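Local coordinates for LPXTG cell wall surface protein (Streptococcus gordonii, PDB 4IGB), which is a peptidoglycan-anchored surface protein of a streptococcus that probably acts as an adhesin, represented here by its N-terminal N1 and N2 domains, at residues N206-F211 with S241-Q246. Residues are numbered along the deposited sequence; the frame is centred on the assembly and turned at random.
Sequences NLKETF and SWIATQ
Phe211 and Trp242 exchange both of their backbone hydrogen bonds, which identifies them as an antiparallel hydrogen-bonded pair. The bond from Trp242 N to Phe211 O is short, 2.7 Å, and nearly straight at 172°; the return bond from Phe211 N to Trp242 O is longer at 3.2 Å. Ala244 N adds a third bond to Glu209 O (3.1 Å), so the pairing carries on where the strand ending at Ile243 gives way to loop. Between these bonds sits the non-hydrogen-bonded pair Thr210 and Ile243, and Thr210 CA sends a C-H toward Trp242 O at 3.5 Å. The two strands, 210-214 and 239-243, are neighbours in the large antiparallel sheet of the N-terminal domain, with 268-274 beyond the first and 232-235, one of the two outermost strands, beyond the second.

Aromatic packing occupies the face bearing Phe211 and Trp242. Their side chains run side by side, and Trp242 CE3 meets Phe211 CD2 at 4.0 Å, near the plane of the phenyl ring and at its edge. Leu262 packs against both side chains, while Tyr216 packs edge-to-face with the indole, whose NE1 bonds Gln233.

On the face of Thr210 and Ile243, the methyl Thr210 CG2 lies 3.6 Å from Ser241 CB. With Thr210 OG1 beside its own backbone N (chi1 -55°), the hydroxyl donates back to Lys208 O. Ile243 CG2 rests against Lys208 CB at 3.7 Å.

Polar contacts continue past the pairing: a water donates to Ala244 O and weakly accepts from Lys208 NZ. Glu209 directs its carboxylate elsewhere, to Tyr273 OH and the backbone N of Asp200, a sodium-site residue, and of Ala201.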
loop_
_atom_site.group_PDB
_atom_site.type_symbol
_atom_site.label_atom_id
_atom_site.label_comp_id
_atom_site.label_asym_id
_atom_site.label_seq_id
_atom_site.Cartn_x
_atom_site.Cartn_y
_atom_site.Cartn_z
ATOM N N ASN B 206 -22.937 20.333 -9.547
ATOM C CA ASN B 206 -22.692 19.034 -10.169
ATOM C C ASN B 206 -21.217 18.638 -10.189
ATOM O O ASN B 206 -20.761 17.923 -11.084
ATOM C CB ASN B 206 -23.287 18.956 -11.573
ATOM C CG ASN B 206 -23.674 17.537 -11.956
ATOM O OD1 ASN B 206 -24.147 16.762 -11.118
ATOM N ND2 ASN B 206 -23.461 17.186 -13.220
ATOM N N LEU B 207 -20.474 19.119 -9.200
ATOM C CA LEU B 207 -19.144 18.594 -8.944
ATOM C C LEU B 207 -19.316 17.274 -8.220
ATOM O O LEU B 207 -20.278 17.085 -7.488
ATOM C CB LEU B 207 -18.336 19.558 -8.081
ATOM C CG LEU B 207 -17.998 20.870 -8.767
ATOM C CD1 LEU B 207 -17.398 21.855 -7.773
ATOM C CD2 LEU B 207 -17.056 20.592 -9.923
ATOM N N LYS B 208 -18.382 16.361 -8.412
ATOM C CA LYS B 208 -18.488 15.052 -7.790
ATOM C C LYS B 208 -17.161 14.659 -7.174
ATOM O O LYS B 208 -16.110 14.811 -7.787
ATOM C CB LYS B 208 -18.897 14.017 -8.834
ATOM C CG LYS B 208 -20.191 14.370 -9.569
ATOM C CD LYS B 208 -20.339 13.587 -10.864
ATOM C CE LYS B 208 -21.679 13.895 -11.542
ATOM N NZ LYS B 208 -21.764 13.307 -12.913
ATOM N N GLU B 209 -17.223 14.158 -5.954
ATOM C CA GLU B 209 -16.045 13.671 -5.263
ATOM C C GLU B 209 -15.368 12.574 -6.075
ATOM O O GLU B 209 -16.010 11.598 -6.471
ATOM C CB GLU B 209 -16.445 13.123 -3.900
ATOM C CG GLU B 209 -15.259 12.674 -3.063
ATOM C CD GLU B 209 -15.666 12.314 -1.651
ATOM O OE1 GLU B 209 -16.877 12.082 -1.418
ATOM O OE2 GLU B 209 -14.777 12.281 -0.776
ATOM N N THR B 210 -14.071 12.739 -6.307
ATOM C CA THR B 210 -13.328 11.856 -7.192
ATOM C C THR B 210 -11.978 11.462 -6.602
ATOM O O THR B 210 -11.218 12.332 -6.149
ATOM C CB THR B 210 -13.053 12.563 -8.525
ATOM O OG1 THR B 210 -14.283 13.017 -9.091
ATOM C CG2 THR B 210 -12.336 11.637 -9.503
ATOM N N PHE B 211 -11.693 10.158 -6.600
ATOM C CA PHE B 211 -10.360 9.624 -6.312
ATOM C C PHE B 211 -9.775 9.133 -7.619
ATOM O O PHE B 211 -10.478 8.490 -8.413
ATOM C CB PHE B 211 -10.453 8.428 -5.358
ATOM C CG PHE B 211 -9.113 7.780 -5.046
ATOM C CD1 PHE B 211 -8.271 8.317 -4.070
ATOM C CD2 PHE B 211 -8.711 6.634 -5.704
ATOM C CE1 PHE B 211 -7.036 7.715 -3.776
ATOM C CE2 PHE B 211 -7.488 6.026 -5.418
ATOM C CZ PHE B 211 -6.651 6.570 -4.448
ATOM N N SER B 241 -10.212 7.449 -12.886
ATOM C CA SER B 241 -10.888 8.097 -11.766
ATOM C C SER B 241 -12.057 7.268 -11.289
ATOM O O SER B 241 -12.709 6.588 -12.083
ATOM C CB SER B 241 -11.413 9.469 -12.182
ATOM O OG SER B 241 -10.357 10.363 -12.476
ATOM N N TRP B 242 -12.326 7.332 -9.992
ATOM C CA TRP B 242 -13.509 6.708 -9.427
ATOM C C TRP B 242 -14.423 7.796 -8.901
ATOM O O TRP B 242 -14.052 8.549 -7.998
ATOM C CB TRP B 242 -13.121 5.682 -8.361
ATOM C CG TRP B 242 -12.511 4.485 -9.002
ATOM C CD1 TRP B 242 -13.167 3.370 -9.456
ATOM C CD2 TRP B 242 -11.125 4.294 -9.332
ATOM N NE1 TRP B 242 -12.272 2.492 -10.017
ATOM C CE2 TRP B 242 -11.011 3.034 -9.952
ATOM C CE3 TRP B 242 -9.969 5.060 -9.147
ATOM C CZ2 TRP B 242 -9.795 2.522 -10.384
ATOM C CZ3 TRP B 242 -8.752 4.541 -9.576
ATOM C CH2 TRP B 242 -8.679 3.289 -10.185
ATOM N N ILE B 243 -15.610 7.897 -9.492
ATOM C CA ILE B 243 -16.438 9.083 -9.317
ATOM C C ILE B 243 -17.720 8.767 -8.566
ATOM O O ILE B 243 -18.389 7.785 -8.868
ATOM C CB ILE B 243 -16.749 9.719 -10.675
ATOM C CG1 ILE B 243 -15.431 10.060 -11.390
ATOM C CG2 ILE B 243 -17.625 10.970 -10.499
ATOM C CD1 ILE B 243 -15.563 10.314 -12.879
ATOM N N ALA B 244 -18.032 9.588 -7.566
ATOM C CA ALA B 244 -19.212 9.388 -6.726
ATOM C C ALA B 244 -20.510 9.385 -7.523
ATOM O O ALA B 244 -20.674 10.156 -8.467
ATOM C CB ALA B 244 -19.280 10.447 -5.639
ATOM N N THR B 245 -21.441 8.523 -7.128
ATOM C CA THR B 245 -22.772 8.528 -7.731
ATOM C C THR B 245 -23.899 8.657 -6.706
ATOM O O THR B 245 -25.012 9.041 -7.060
ATOM C CB THR B 245 -23.031 7.283 -8.608
ATOM O OG1 THR B 245 -22.949 6.099 -7.803
ATOM C CG2 THR B 245 -22.010 7.201 -9.733
ATOM N N GLN B 246 -23.624 8.342 -5.443
ATOM C CA GLN B 246 -24.682 8.388 -4.439
ATOM C C GLN B 246 -24.156 8.430 -3.013
ATOM O O GLN B 246 -23.019 8.043 -2.743
ATOM C CB GLN B 246 -25.626 7.196 -4.605
ATOM C CG GLN B 246 -24.930 5.841 -4.534
ATOM C CD GLN B 246 -25.913 4.684 -4.400
ATOM O OE1 GLN B 246 -26.423 4.153 -5.397
ATOM N NE2 GLN B 246 -26.181 4.287 -3.161
HETATM O O HOH W 1 -21.750 10.533 -11.025
#